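Local coordinates for protein beta-1,4-mannanase (Aplysia kurodai, PDB 3VUP) that probably hydrolyses internal beta-1,4-mannosidic linkages of mannan in the digestive fluid of the sea hare, using a TIM-barrel fold, at residues R39-I44 against M92-D97; E45-K50 against H323-G328; K49-H52 against S58-L61; L105-L110 against G318-H323. One frame throughout, in Å; residues are numbered along the deposited sequence. Where two conformers were deposited one is given.

All four contacts belong to the closed (beta/alpha)8 barrel. Contacts 1, 2 and 3 share helix 36-53: it meets the next helix, 88-101, in contact 1, the last helix, 324-338, in contact 2, and strand 58-65 in contact 3. Contact 4 lies inside the barrel, between strands 105-112 and 318-322. The centres of contacts 2 and 3 are about 7 Å apart and those of contacts 3 and 4 about 8 Å, whereas contacts 1 and 4 lie about 16 Å apart. Along the chain contact 3 is nested within contact 1, and contact 4 within contact 2, whose segments, 273 residues apart, bring the beginning and end of the barrel together.

Contact 1: R39-I44 against M92-D97; sequences RNKNRI and MKDLLD
K41 and D94 form a salt bridge between two helices at the protein surface. K41 NZ donates to D94 OD2 over 2.8 Å, and D94 OD2 accepts through its syn lone pair, on the side of OD1. The lysine reaches across because its CG stands anti to the backbone N (chi1 -179°) and the rest of the chain is fully extended; it crosses the short aspartate side chain at about a right angle. Its last methylenes also pass the carboxylate, with K41 CE 3.5 Å from D94 OD2. A lysine suits this place, having a flexible, partly exposed stem long enough to span helices whose nearest CA atoms, those of K41 and L95, are 8.4 Å apart. D94 OD2 thus takes a charged donor from K41 and a neutral one from W37 NE1, with a further weak one from Q38 NE2. Were K41 an alanine, D94 would probably lose its charged mate across the seam, and with it the direct link between these two segments. Beside D94 in sequence, K93 reaches one turn along its own helix, where K93 NZ bonds D97 OD2 at 2.8 Å, while D97 OD1 accepts from H151 NE2, so both oxygens of that carboxylate have partners. On the facing helix N40 O accepts from both R43 N and I44 N where the helix is kinked. Below the ion pair L95 packs on W37 and F48: charged outside and apolar beneath, this is the seam between two consecutive outer helices of a TIM barrel.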
loop_
_atom_site.group_PDB
_atom_site.type_symbol
_atom_site.label_atom_id
_atom_site.label_comp_id
_atom_site.label_asym_id
_atom_site.label_seq_id
_atom_site.Cartn_x
_atom_site.Cartn_y
_atom_site.Cartn_z
ATOM N N ARG A 39 16.920 -8.947 -13.973
ATOM C CA ARG A 39 16.420 -8.960 -15.342
ATOM C C ARG A 39 15.581 -7.728 -15.673
ATOM O O ARG A 39 15.595 -7.251 -16.810
ATOM C CB ARG A 39 15.633 -10.240 -15.625
ATOM C CG ARG A 39 16.517 -11.469 -15.772
ATOM C CD ARG A 39 15.734 -12.670 -16.279
ATOM N NE ARG A 39 14.873 -13.240 -15.248
ATOM C CZ ARG A 39 15.254 -14.194 -14.405
ATOM N NH1 ARG A 39 16.484 -14.687 -14.471
ATOM N NH2 ARG A 39 14.407 -14.656 -13.498
ATOM N N ASN A 40 14.863 -7.205 -14.682
ATOM C CA ASN A 40 13.978 -6.054 -14.895
ATOM C C ASN A 40 14.579 -4.704 -14.499
ATOM O O ASN A 40 13.995 -3.658 -14.790
ATOM C CB ASN A 40 12.659 -6.229 -14.130
ATOM C CG ASN A 40 11.698 -7.208 -14.795
ATOM O OD1 ASN A 40 10.845 -6.818 -15.594
ATOM N ND2 ASN A 40 11.797 -8.479 -14.423
ATOM N N LYS A 41 15.725 -4.732 -13.826
ATOM C CA LYS A 41 16.324 -3.516 -13.277
ATOM C C LYS A 41 16.595 -2.441 -14.335
ATOM O O LYS A 41 16.410 -1.249 -14.076
ATOM C CB LYS A 41 17.607 -3.850 -12.513
ATOM C CG LYS A 41 18.292 -2.644 -11.889
ATOM C CD LYS A 41 19.502 -3.061 -11.071
ATOM C CE LYS A 41 20.155 -1.866 -10.396
ATOM N NZ LYS A 41 21.306 -2.291 -9.552
ATOM N N ASN A 42 17.023 -2.854 -15.526
ATOM C CA ASN A 42 17.322 -1.885 -16.575
ATOM C C ASN A 42 16.094 -1.110 -17.053
ATOM O O ASN A 42 16.229 -0.049 -17.650
ATOM C CB ASN A 42 18.050 -2.533 -17.762
ATOM C CG ASN A 42 17.158 -3.465 -18.561
ATOM O OD1 ASN A 42 16.305 -4.159 -18.005
ATOM N ND2 ASN A 42 17.357 -3.488 -19.876
ATOM N N ARG A 43 14.904 -1.635 -16.780
ATOM C CA ARG A 43 13.671 -0.908 -17.071
ATOM C C ARG A 43 13.086 -0.200 -15.847
ATOM O O ARG A 43 12.433 0.838 -15.978
ATOM C CB ARG A 43 12.626 -1.831 -17.698
ATOM C CG ARG A 43 12.987 -2.293 -19.099
ATOM C CD ARG A 43 11.886 -3.150 -19.690
ATOM N NE ARG A 43 11.806 -4.455 -19.042
ATOM C CZ ARG A 43 10.716 -5.219 -19.025
ATOM N NH1 ARG A 43 9.598 -4.807 -19.613
ATOM N NH2 ARG A 43 10.744 -6.394 -18.411
ATOM N N ILE A 44 13.321 -0.753 -14.663
ATOM C CA ILE A 44 12.798 -0.148 -13.443
ATOM C C ILE A 44 13.630 1.056 -13.001
ATOM O O ILE A 44 13.082 2.086 -12.603
ATOM C CB ILE A 44 12.665 -1.176 -12.305
ATOM C CG1 ILE A 44 11.609 -2.213 -12.673
ATOM C CG2 ILE A 44 12.302 -0.483 -10.994
ATOM C CD1 ILE A 44 11.533 -3.373 -11.716
ATOM N N MET A 92 15.627 -7.238 -2.877
ATOM C CA MET A 92 14.947 -6.214 -2.099
ATOM C C MET A 92 15.935 -5.154 -1.608
ATOM O O MET A 92 15.633 -3.957 -1.633
ATOM C CB MET A 92 14.163 -6.839 -0.945
ATOM C CG MET A 92 13.003 -7.732 -1.409
ATOM S SD MET A 92 11.753 -6.878 -2.407
ATOM C CE MET A 92 11.072 -5.726 -1.212
ATOM N N LYS A 93 17.129 -5.579 -1.202
ATOM C CA LYS A 93 18.151 -4.623 -0.805
ATOM C C LYS A 93 18.583 -3.757 -1.984
ATOM O O LYS A 93 18.719 -2.544 -1.849
ATOM C CB LYS A 93 19.360 -5.322 -0.176
ATOM C CG LYS A 93 20.544 -4.376 0.036
ATOM C CD LYS A 93 21.423 -4.765 1.209
ATOM C CE LYS A 93 22.348 -3.612 1.585
ATOM N NZ LYS A 93 23.162 -3.131 0.430
ATOM N N ASP A 94 18.782 -4.376 -3.144
ATOM C CA ASP A 94 19.216 -3.628 -4.313
ATOM C C ASP A 94 18.149 -2.651 -4.800
ATOM O O ASP A 94 18.472 -1.558 -5.273
ATOM C CB ASP A 94 19.650 -4.568 -5.436
ATOM C CG ASP A 94 20.514 -3.873 -6.463
ATOM O OD1 ASP A 94 21.491 -3.204 -6.066
ATOM O OD2 ASP A 94 20.212 -3.983 -7.667
ATOM N N LEU A 95 16.884 -3.048 -4.697
ATOM C CA LEU A 95 15.783 -2.142 -4.989
ATOM C C LEU A 95 15.930 -0.871 -4.160
ATOM O O LEU A 95 15.859 0.243 -4.680
ATOM C CB LEU A 95 14.450 -2.817 -4.665
ATOM C CG LEU A 95 13.231 -1.893 -4.560
ATOM C CD1 LEU A 95 12.890 -1.228 -5.889
ATOM C CD2 LEU A 95 12.050 -2.679 -4.024
ATOM N N LEU A 96 16.141 -1.048 -2.860
ATOM C CA LEU A 96 16.244 0.087 -1.952
ATOM C C LEU A 96 17.526 0.895 -2.172
ATOM O O LEU A 96 17.506 2.120 -2.095
ATOM C CB LEU A 96 16.105 -0.379 -0.498
ATOM C CG LEU A 96 14.750 -1.005 -0.149
ATOM C CD1 LEU A 96 14.788 -1.603 1.241
ATOM C CD2 LEU A 96 13.632 0.022 -0.249
ATOM N N ASP A 97 18.635 0.215 -2.447
ATOM C CA ASP A 97 19.878 0.916 -2.768
ATOM C C ASP A 97 19.708 1.757 -4.037
ATOM O O ASP A 97 20.221 2.871 -4.138
ATOM C CB ASP A 97 21.030 -0.073 -2.958
ATOM C CG ASP A 97 21.468 -0.740 -1.667
ATOM O OD1 ASP A 97 21.167 -0.222 -0.569
ATOM O OD2 ASP A 97 22.140 -1.788 -1.767
#

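Contact 2: E45-K50 against H323-G328; sequences EPEFKK and HLVQRG. With SO4 (sulfate ion), chain F.
At the seam where the first and last outer helices of the TIM barrel lie side by side, E47 faces L324 and V325, largely through water. Direct touch is van der Waals only: the V325 CG2 methyl lies 4.1 Å from the carboxylate carbon E47 CD, the two side chains crossing at about a right angle. E47 bends back at chi2 (-64°), which brings its carboxylate to K50 on its own helix; K50 NZ bonds E47 OE2 at 2.9 Å, from above the carboxylate plane. Two waters then bridge the helices. One lies 2.7 Å from E47 OE1 and 2.8 Å from L324 O, and accepts from K50 NZ; the other donates to E47 OE2 and to V325 O. Glutamate fits here because its two oxygens can serve a lysine and both waters at once. H323 begins the second helix as its N-cap: its ND1 accepts from Q326 N at 3.1 Å. A sulfate, probably from the crystallisation liquor, takes a bond from R327 NE in one conformer of that arginine and is also held by Q297 N, N330 ND2 and Q331 NE2. Pairing the first outer helix with the last closes the helical ring of a (beta/alpha)8 barrel.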
loop_
_atom_site.group_PDB
_atom_site.type_symbol
_atom_site.label_atom_id
_atom_site.label_comp_id
_atom_site.label_asym_id
_atom_site.label_seq_id
_atom_site.Cartn_x
_atom_site.Cartn_y
_atom_site.Cartn_z
ATOM N N GLU A 45 14.949 0.939 -13.076
ATOM C CA GLU A 45 15.791 2.060 -12.663
ATOM C C GLU A 45 15.461 3.388 -13.386
ATOM O O GLU A 45 15.354 4.424 -12.730
ATOM C CB GLU A 45 17.285 1.706 -12.729
ATOM C CG GLU A 45 18.171 2.846 -12.271
ATOM C CD GLU A 45 19.604 2.432 -12.010
ATOM O OE1 GLU A 45 19.954 1.254 -12.253
ATOM O OE2 GLU A 45 20.381 3.302 -11.561
ATOM N N PRO A 46 15.266 3.360 -14.725
ATOM C CA PRO A 46 14.876 4.615 -15.387
ATOM C C PRO A 46 13.568 5.207 -14.862
ATOM O O PRO A 46 13.402 6.423 -14.929
ATOM C CB PRO A 46 14.727 4.205 -16.854
ATOM C CG PRO A 46 15.681 3.085 -17.009
ATOM C CD PRO A 46 15.617 2.320 -15.710
ATOM N N GLU A 47 12.659 4.381 -14.358
ATOM C CA GLU A 47 11.433 4.913 -13.778
ATOM C C GLU A 47 11.722 5.671 -12.485
ATOM O O GLU A 47 11.086 6.681 -12.199
ATOM C CB GLU A 47 10.395 3.809 -13.569
ATOM C CG GLU A 47 9.977 3.135 -14.864
ATOM C CD GLU A 47 9.258 4.069 -15.824
ATOM O OE1 GLU A 47 8.619 5.044 -15.367
ATOM O OE2 GLU A 47 9.333 3.822 -17.047
ATOM N N PHE A 48 12.669 5.185 -11.691
ATOM C CA PHE A 48 13.097 5.947 -10.523
ATOM C C PHE A 48 13.737 7.277 -10.931
ATOM O O PHE A 48 13.487 8.313 -10.320
ATOM C CB PHE A 48 14.061 5.138 -9.655
ATOM C CG PHE A 48 13.373 4.143 -8.757
ATOM C CD1 PHE A 48 12.970 4.511 -7.486
ATOM C CD2 PHE A 48 13.110 2.849 -9.183
ATOM C CE1 PHE A 48 12.330 3.613 -6.652
ATOM C CE2 PHE A 48 12.470 1.943 -8.345
ATOM C CZ PHE A 48 12.086 2.329 -7.080
ATOM N N LYS A 49 14.576 7.252 -11.957
ATOM C CA LYS A 49 15.218 8.479 -12.411
ATOM C C LYS A 49 14.191 9.494 -12.904
ATOM O O LYS A 49 14.242 10.663 -12.526
ATOM C CB LYS A 49 16.233 8.193 -13.507
ATOM C CG LYS A 49 16.947 9.447 -13.981
ATOM C CD LYS A 49 17.979 9.132 -15.041
ATOM C CE LYS A 49 18.922 10.304 -15.265
ATOM N NZ LYS A 49 18.201 11.513 -15.730
ATOM N N LYS A 50 13.261 9.054 -13.746
ATOM C CA LYS A 50 12.238 9.957 -14.269
ATOM C C LYS A 50 11.390 10.549 -13.151
ATOM O O LYS A 50 11.062 11.738 -13.175
ATOM C CB LYS A 50 11.344 9.247 -15.285
ATOM C CG LYS A 50 12.051 8.968 -16.595
ATOM C CD LYS A 50 11.115 8.404 -17.645
ATOM C CE LYS A 50 10.645 7.006 -17.270
ATOM N NZ LYS A 50 9.833 6.378 -18.356
ATOM N N HIS A 323 0.034 4.153 -12.031
ATOM C CA HIS A 323 0.655 3.544 -13.215
ATOM C C HIS A 323 1.610 4.484 -13.941
ATOM O O HIS A 323 1.362 4.929 -15.063
ATOM C CB HIS A 323 -0.362 2.919 -14.171
ATOM C CG HIS A 323 0.154 1.690 -14.839
ATOM N ND1 HIS A 323 1.332 1.672 -15.562
ATOM C CD2 HIS A 323 -0.317 0.422 -14.841
ATOM C CE1 HIS A 323 1.545 0.440 -15.991
ATOM N NE2 HIS A 323 0.557 -0.334 -15.576
ATOM N N LEU A 324 2.739 4.762 -13.303
ATOM C CA LEU A 324 3.743 5.630 -13.901
ATOM C C LEU A 324 4.297 5.051 -15.192
ATOM O O LEU A 324 4.616 5.800 -16.106
ATOM C CB LEU A 324 4.889 5.888 -12.932
ATOM C CG LEU A 324 4.545 6.727 -11.701
ATOM C CD1 LEU A 324 5.705 6.706 -10.731
ATOM C CD2 LEU A 324 4.184 8.158 -12.096
ATOM N N VAL A 325 4.438 3.735 -15.278
ATOM C CA VAL A 325 4.998 3.155 -16.493
ATOM C C VAL A 325 4.176 3.534 -17.721
ATOM O O VAL A 325 4.735 3.913 -18.749
ATOM C CB VAL A 325 5.154 1.627 -16.370
ATOM C CG1 VAL A 325 5.399 0.989 -17.720
ATOM C CG2 VAL A 325 6.289 1.300 -15.415
ATOM N N GLN A 326 2.853 3.457 -17.615
ATOM C CA GLN A 326 2.017 3.804 -18.756
ATOM C C GLN A 326 1.592 5.264 -18.824
ATOM O O GLN A 326 1.354 5.788 -19.912
ATOM C CB GLN A 326 0.773 2.914 -18.795
ATOM C CG GLN A 326 1.071 1.492 -19.244
ATOM C CD GLN A 326 -0.137 0.575 -19.205
ATOM O OE1 GLN A 326 -1.275 1.013 -19.352
ATOM N NE2 GLN A 326 0.112 -0.708 -19.016
ATOM N N ARG A 327 1.501 5.927 -17.674
ATOM C CA ARG A 327 0.838 7.223 -17.598
ATOM C C ARG A 327 1.753 8.322 -17.063
ATOM O O ARG A 327 1.302 9.433 -16.786
ATOM C CB ARG A 327 -0.418 7.122 -16.722
ATOM C CG ARG A 327 -1.139 5.770 -16.785
ATOM C CD ARG A 327 -1.975 5.567 -18.057
ATOM N NE ARG A 327 -3.171 6.414 -18.074
ATOM C CZ ARG A 327 -4.280 6.148 -18.759
ATOM N NH1 ARG A 327 -4.367 5.041 -19.483
ATOM N NH2 ARG A 327 -5.313 6.983 -18.717
ATOM N N GLY A 328 3.039 8.013 -16.920
ATOM C CA GLY A 328 3.984 8.958 -16.360
ATOM C C GLY A 328 4.149 10.251 -17.134
ATOM O O GLY A 328 4.426 11.286 -16.528
HETATM S S SO4 F . -3.872 9.671 -16.496
HETATM O O1 SO4 F . -3.370 8.335 -16.292
HETATM O O2 SO4 F . -3.116 10.350 -15.517
HETATM O O3 SO4 F . -3.333 10.262 -17.703
HETATM O O4 SO4 F . -5.319 9.592 -16.623
HETATM O O HOH W 1 7.138 6.594 -16.943
HETATM O O HOH W 2 7.547 3.687 -19.187
#

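Contact 3: K49-H52 against S58-L61; sequences KKLH and SMRL
L51 sends one methyl, CD2, from its helix onto the outer surface of the barrel wall, where it meets the start of strand 58-65. There L51 CD2 lies 3.3 Å from S58 O and 3.7 Å from M59 CE. With chi1 at 177°, L51 CG lies beside the carbonyl carbon, and the fork of the leucine is carried to the strand. M59 answers with a chain bent at both chi2 and chi3, curling its thioether back toward the helix, so that SD and CB also pass near the same methyl. Both residues are buried and meet apolar neighbours, so uncharged side chains suit the site: leucine gives a compact branched end, methionine a flexible chain that can bend to meet it. In the next shell I104 packs on both residues, I335 on L51, and L324 and L23 on M59. The backbone of M59 is bonded to L105 and F107, and that of S58 to G21, fixing the strand between its two neighbours. R60, next along, turns into the barrel to salt bridges with D158 and E293. Helix 36-53 thus crosses over between the adjacent strands 18-22 and 58-65 as one beta-alpha-beta unit, flanked by helix 324-338.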
loop_
_atom_site.group_PDB
_atom_site.type_symbol
_atom_site.label_atom_id
_atom_site.label_comp_id
_atom_site.label_asym_id
_atom_site.label_seq_id
_atom_site.Cartn_x
_atom_site.Cartn_y
_atom_site.Cartn_z
ATOM N N LYS A 49 14.576 7.252 -11.957
ATOM C CA LYS A 49 15.218 8.479 -12.411
ATOM C C LYS A 49 14.191 9.494 -12.904
ATOM O O LYS A 49 14.242 10.663 -12.526
ATOM C CB LYS A 49 16.233 8.193 -13.507
ATOM C CG LYS A 49 16.947 9.447 -13.981
ATOM C CD LYS A 49 17.979 9.132 -15.041
ATOM C CE LYS A 49 18.922 10.304 -15.265
ATOM N NZ LYS A 49 18.201 11.513 -15.730
ATOM N N LYS A 50 13.261 9.054 -13.746
ATOM C CA LYS A 50 12.238 9.957 -14.269
ATOM C C LYS A 50 11.390 10.549 -13.151
ATOM O O LYS A 50 11.062 11.738 -13.175
ATOM C CB LYS A 50 11.344 9.247 -15.285
ATOM C CG LYS A 50 12.051 8.968 -16.595
ATOM C CD LYS A 50 11.115 8.404 -17.645
ATOM C CE LYS A 50 10.645 7.006 -17.270
ATOM N NZ LYS A 50 9.833 6.378 -18.356
ATOM N N LEU A 51 11.038 9.723 -12.170
ATOM C CA LEU A 51 10.252 10.197 -11.043
ATOM C C LEU A 51 11.003 11.246 -10.230
ATOM O O LEU A 51 10.455 12.294 -9.890
ATOM C CB LEU A 51 9.858 9.022 -10.155
ATOM C CG LEU A 51 9.087 9.379 -8.889
ATOM C CD1 LEU A 51 7.772 10.073 -9.237
ATOM C CD2 LEU A 51 8.841 8.129 -8.060
ATOM N N HIS A 52 12.265 10.966 -9.926
ATOM C CA HIS A 52 13.090 11.922 -9.207
ATOM C C HIS A 52 13.251 13.233 -9.980
ATOM O O HIS A 52 13.123 14.327 -9.423
ATOM C CB HIS A 52 14.471 11.335 -8.939
ATOM C CG HIS A 52 15.461 12.355 -8.478
ATOM N ND1 HIS A 52 15.381 12.958 -7.242
ATOM C CD2 HIS A 52 16.528 12.907 -9.099
ATOM C CE1 HIS A 52 16.368 13.824 -7.112
ATOM N NE2 HIS A 52 17.078 13.815 -8.226
ATOM N N SER A 58 8.493 9.552 -3.790
ATOM C CA SER A 58 7.816 8.327 -3.320
ATOM C C SER A 58 7.444 7.411 -4.472
ATOM O O SER A 58 6.845 7.898 -5.433
ATOM C CB SER A 58 6.487 8.693 -2.650
ATOM O OG SER A 58 6.662 9.261 -1.374
ATOM N N MET A 59 7.710 6.112 -4.350
ATOM C CA MET A 59 7.288 5.111 -5.327
ATOM C C MET A 59 6.617 3.936 -4.607
ATOM O O MET A 59 7.252 3.326 -3.743
ATOM C CB MET A 59 8.514 4.592 -6.087
ATOM C CG MET A 59 8.221 3.588 -7.192
ATOM S SD MET A 59 7.629 4.317 -8.728
ATOM C CE MET A 59 9.170 4.773 -9.523
ATOM N N ARG A 60 5.382 3.606 -4.982
ATOM C CA ARG A 60 4.733 2.377 -4.540
ATOM C C ARG A 60 4.893 1.364 -5.670
ATOM O O ARG A 60 4.704 1.698 -6.839
ATOM C CB ARG A 60 3.255 2.637 -4.254
ATOM C CG ARG A 60 2.454 1.395 -3.838
ATOM C CD ARG A 60 1.119 1.824 -3.292
ATOM N NE ARG A 60 0.209 0.776 -2.833
ATOM C CZ ARG A 60 -0.904 0.396 -3.458
ATOM N NH1 ARG A 60 -1.208 0.851 -4.670
ATOM N NH2 ARG A 60 -1.714 -0.471 -2.862
ATOM N N LEU A 61 5.264 0.132 -5.335
ATOM C CA LEU A 61 5.389 -0.921 -6.342
ATOM C C LEU A 61 5.074 -2.258 -5.691
ATOM O O LEU A 61 5.208 -2.423 -4.475
ATOM C CB LEU A 61 6.765 -0.929 -7.017
ATOM C CG LEU A 61 7.957 -1.555 -6.286
ATOM C CD1 LEU A 61 9.157 -1.592 -7.215
ATOM C CD2 LEU A 61 8.307 -0.797 -5.020
#

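Contact 4: L105-L110 against G318-H323; sequences LVFPCL and GAWSWH
F107 and W320 meet inside the barrel, with the outer part of the indole lying over one face of the phenyl ring. W320 CZ2 sits 3.6 Å above the plane of the F107 ring, over its centre, and approaches F107 CD2 to 3.7 Å; the adjoining W320 CH2 comes equally near F107 CG. The planes are turned by 42° and the centroid of the F107 ring is 4.7 Å from that of the six-membered ring of W320, an oblique meeting. Both residues leave their strands pointing at each other, and chi1 (-62° for F107, -55° for W320) then sets each CG beside the backbone N; the two side chains cross at about a right angle. A chi2 near perpendicular in F107 turns one face of its phenyl to W320 CZ2. In the eight-stranded parallel barrel the two strands are not neighbours, since 18-22 and 58-65 stand between them, so it is side chains in the interior, not backbone hydrogen bonds, that join them. Large flat residues suit this task: the phenyl offers a broad face, and the longer indole reaches it from the far strand. Cutting F107 back to an alanine is likely to take away the face under W320 CZ2 and leave the indole freer to turn. L18 and S58, from the two intervening strands, each touch both rings, while N22 also packs against W320.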
loop_
_atom_site.group_PDB
_atom_site.type_symbol
_atom_site.label_atom_id
_atom_site.label_comp_id
_atom_site.label_asym_id
_atom_site.label_seq_id
_atom_site.Cartn_x
_atom_site.Cartn_y
_atom_site.Cartn_z
ATOM N N LEU A 105 11.765 7.390 -1.681
ATOM C CA LEU A 105 11.250 6.487 -0.661
ATOM C C LEU A 105 10.361 5.427 -1.301
ATOM O O LEU A 105 9.479 5.743 -2.099
ATOM C CB LEU A 105 10.436 7.268 0.361
ATOM C CG LEU A 105 11.219 8.253 1.227
ATOM C CD1 LEU A 105 10.270 9.249 1.869
ATOM C CD2 LEU A 105 12.018 7.516 2.288
ATOM N N VAL A 106 10.608 4.175 -0.940
ATOM C CA VAL A 106 9.930 3.038 -1.544
ATOM C C VAL A 106 8.861 2.477 -0.620
ATOM O O VAL A 106 9.090 2.323 0.586
ATOM C CB VAL A 106 10.948 1.939 -1.873
ATOM C CG1 VAL A 106 10.282 0.760 -2.541
ATOM C CG2 VAL A 106 12.005 2.488 -2.759
ATOM N N PHE A 107 7.703 2.175 -1.204
ATOM C CA PHE A 107 6.593 1.562 -0.487
ATOM C C PHE A 107 6.225 0.254 -1.179
ATOM O O PHE A 107 5.377 0.230 -2.060
ATOM C CB PHE A 107 5.414 2.544 -0.424
ATOM C CG PHE A 107 5.742 3.806 0.324
ATOM C CD1 PHE A 107 5.448 3.927 1.667
ATOM C CD2 PHE A 107 6.393 4.851 -0.309
ATOM C CE1 PHE A 107 5.782 5.079 2.364
ATOM C CE2 PHE A 107 6.729 6.008 0.386
ATOM C CZ PHE A 107 6.422 6.122 1.721
ATOM N N PRO A 108 6.896 -0.842 -0.802
ATOM C CA PRO A 108 6.562 -2.132 -1.408
ATOM C C PRO A 108 5.185 -2.579 -0.942
ATOM O O PRO A 108 4.876 -2.498 0.250
ATOM C CB PRO A 108 7.637 -3.071 -0.844
ATOM C CG PRO A 108 8.737 -2.162 -0.349
ATOM C CD PRO A 108 8.015 -0.945 0.147
ATOM N N CYS A 109 4.376 -3.056 -1.883
ATOM C CA CYS A 109 3.052 -3.579 -1.578
ATOM C C CYS A 109 3.095 -5.095 -1.729
ATOM O O CYS A 109 3.326 -5.606 -2.825
ATOM C CB CYS A 109 2.008 -2.959 -2.507
ATOM S SG CYS A 109 0.347 -3.614 -2.267
ATOM N N LEU A 110 2.878 -5.807 -0.629
ATOM C CA LEU A 110 3.126 -7.246 -0.606
ATOM C C LEU A 110 2.111 -8.044 -1.420
ATOM O O LEU A 110 2.510 -8.825 -2.283
ATOM C CB LEU A 110 3.180 -7.756 0.830
ATOM C CG LEU A 110 4.291 -7.162 1.690
ATOM C CD1 LEU A 110 4.179 -7.724 3.098
ATOM C CD2 LEU A 110 5.661 -7.433 1.079
ATOM N N GLY A 318 -0.064 12.584 1.516
ATOM C CA GLY A 318 0.666 12.192 0.333
ATOM C C GLY A 318 -0.263 11.946 -0.835
ATOM O O GLY A 318 -1.477 11.819 -0.651
ATOM N N ALA A 319 0.321 11.879 -2.028
ATOM C CA ALA A 319 -0.406 11.682 -3.274
ATOM C C ALA A 319 0.446 10.808 -4.174
ATOM O O ALA A 319 1.554 11.202 -4.560
ATOM C CB ALA A 319 -0.656 13.023 -3.962
ATOM N N TRP A 320 -0.076 9.626 -4.503
ATOM C CA TRP A 320 0.590 8.709 -5.427
ATOM C C TRP A 320 -0.362 8.403 -6.578
ATOM O O TRP A 320 -1.395 7.744 -6.383
ATOM C CB TRP A 320 0.985 7.387 -4.751
ATOM C CG TRP A 320 1.835 7.514 -3.525
ATOM C CD1 TRP A 320 2.742 8.483 -3.247
ATOM C CD2 TRP A 320 1.849 6.623 -2.405
ATOM N NE1 TRP A 320 3.321 8.255 -2.019
ATOM C CE2 TRP A 320 2.792 7.114 -1.485
ATOM C CE3 TRP A 320 1.160 5.455 -2.099
ATOM C CZ2 TRP A 320 3.056 6.474 -0.275
ATOM C CZ3 TRP A 320 1.418 4.826 -0.897
ATOM C CH2 TRP A 320 2.359 5.330 -0.001
ATOM N N SER A 321 -0.027 8.874 -7.776
ATOM C CA SER A 321 -0.857 8.592 -8.943
ATOM C C SER A 321 -0.664 7.145 -9.425
ATOM O O SER A 321 0.309 6.468 -9.054
ATOM C CB SER A 321 -0.569 9.596 -10.059
ATOM O OG SER A 321 0.810 9.622 -10.373
ATOM N N TRP A 322 -1.598 6.673 -10.247
ATOM C CA TRP A 322 -1.631 5.275 -10.674
ATOM C C TRP A 322 -0.994 5.003 -12.043
ATOM O O TRP A 322 -1.436 5.531 -13.061
ATOM C CB TRP A 322 -3.085 4.766 -10.679
ATOM C CG TRP A 322 -3.167 3.370 -11.202
ATOM C CD1 TRP A 322 -3.721 2.971 -12.384
ATOM C CD2 TRP A 322 -2.608 2.192 -10.601
ATOM N NE1 TRP A 322 -3.553 1.614 -12.550
ATOM C CE2 TRP A 322 -2.878 1.111 -11.469
ATOM C CE3 TRP A 322 -1.921 1.943 -9.405
ATOM C CZ2 TRP A 322 -2.483 -0.199 -11.185
ATOM C CZ3 TRP A 322 -1.525 0.636 -9.123
ATOM C CH2 TRP A 322 -1.808 -0.417 -10.013
ATOM N N HIS A 323 0.034 4.153 -12.031
ATOM C CA HIS A 323 0.655 3.544 -13.215
ATOM C C HIS A 323 1.610 4.484 -13.941
ATOM O O HIS A 323 1.362 4.929 -15.063
ATOM C CB HIS A 323 -0.362 2.919 -14.171
ATOM C CG HIS A 323 0.154 1.690 -14.839
ATOM N ND1 HIS A 323 1.332 1.672 -15.562
ATOM C CD2 HIS A 323 -0.317 0.422 -14.841
ATOM C CE1 HIS A 323 1.545 0.440 -15.991
ATOM N NE2 HIS A 323 0.557 -0.334 -15.576
#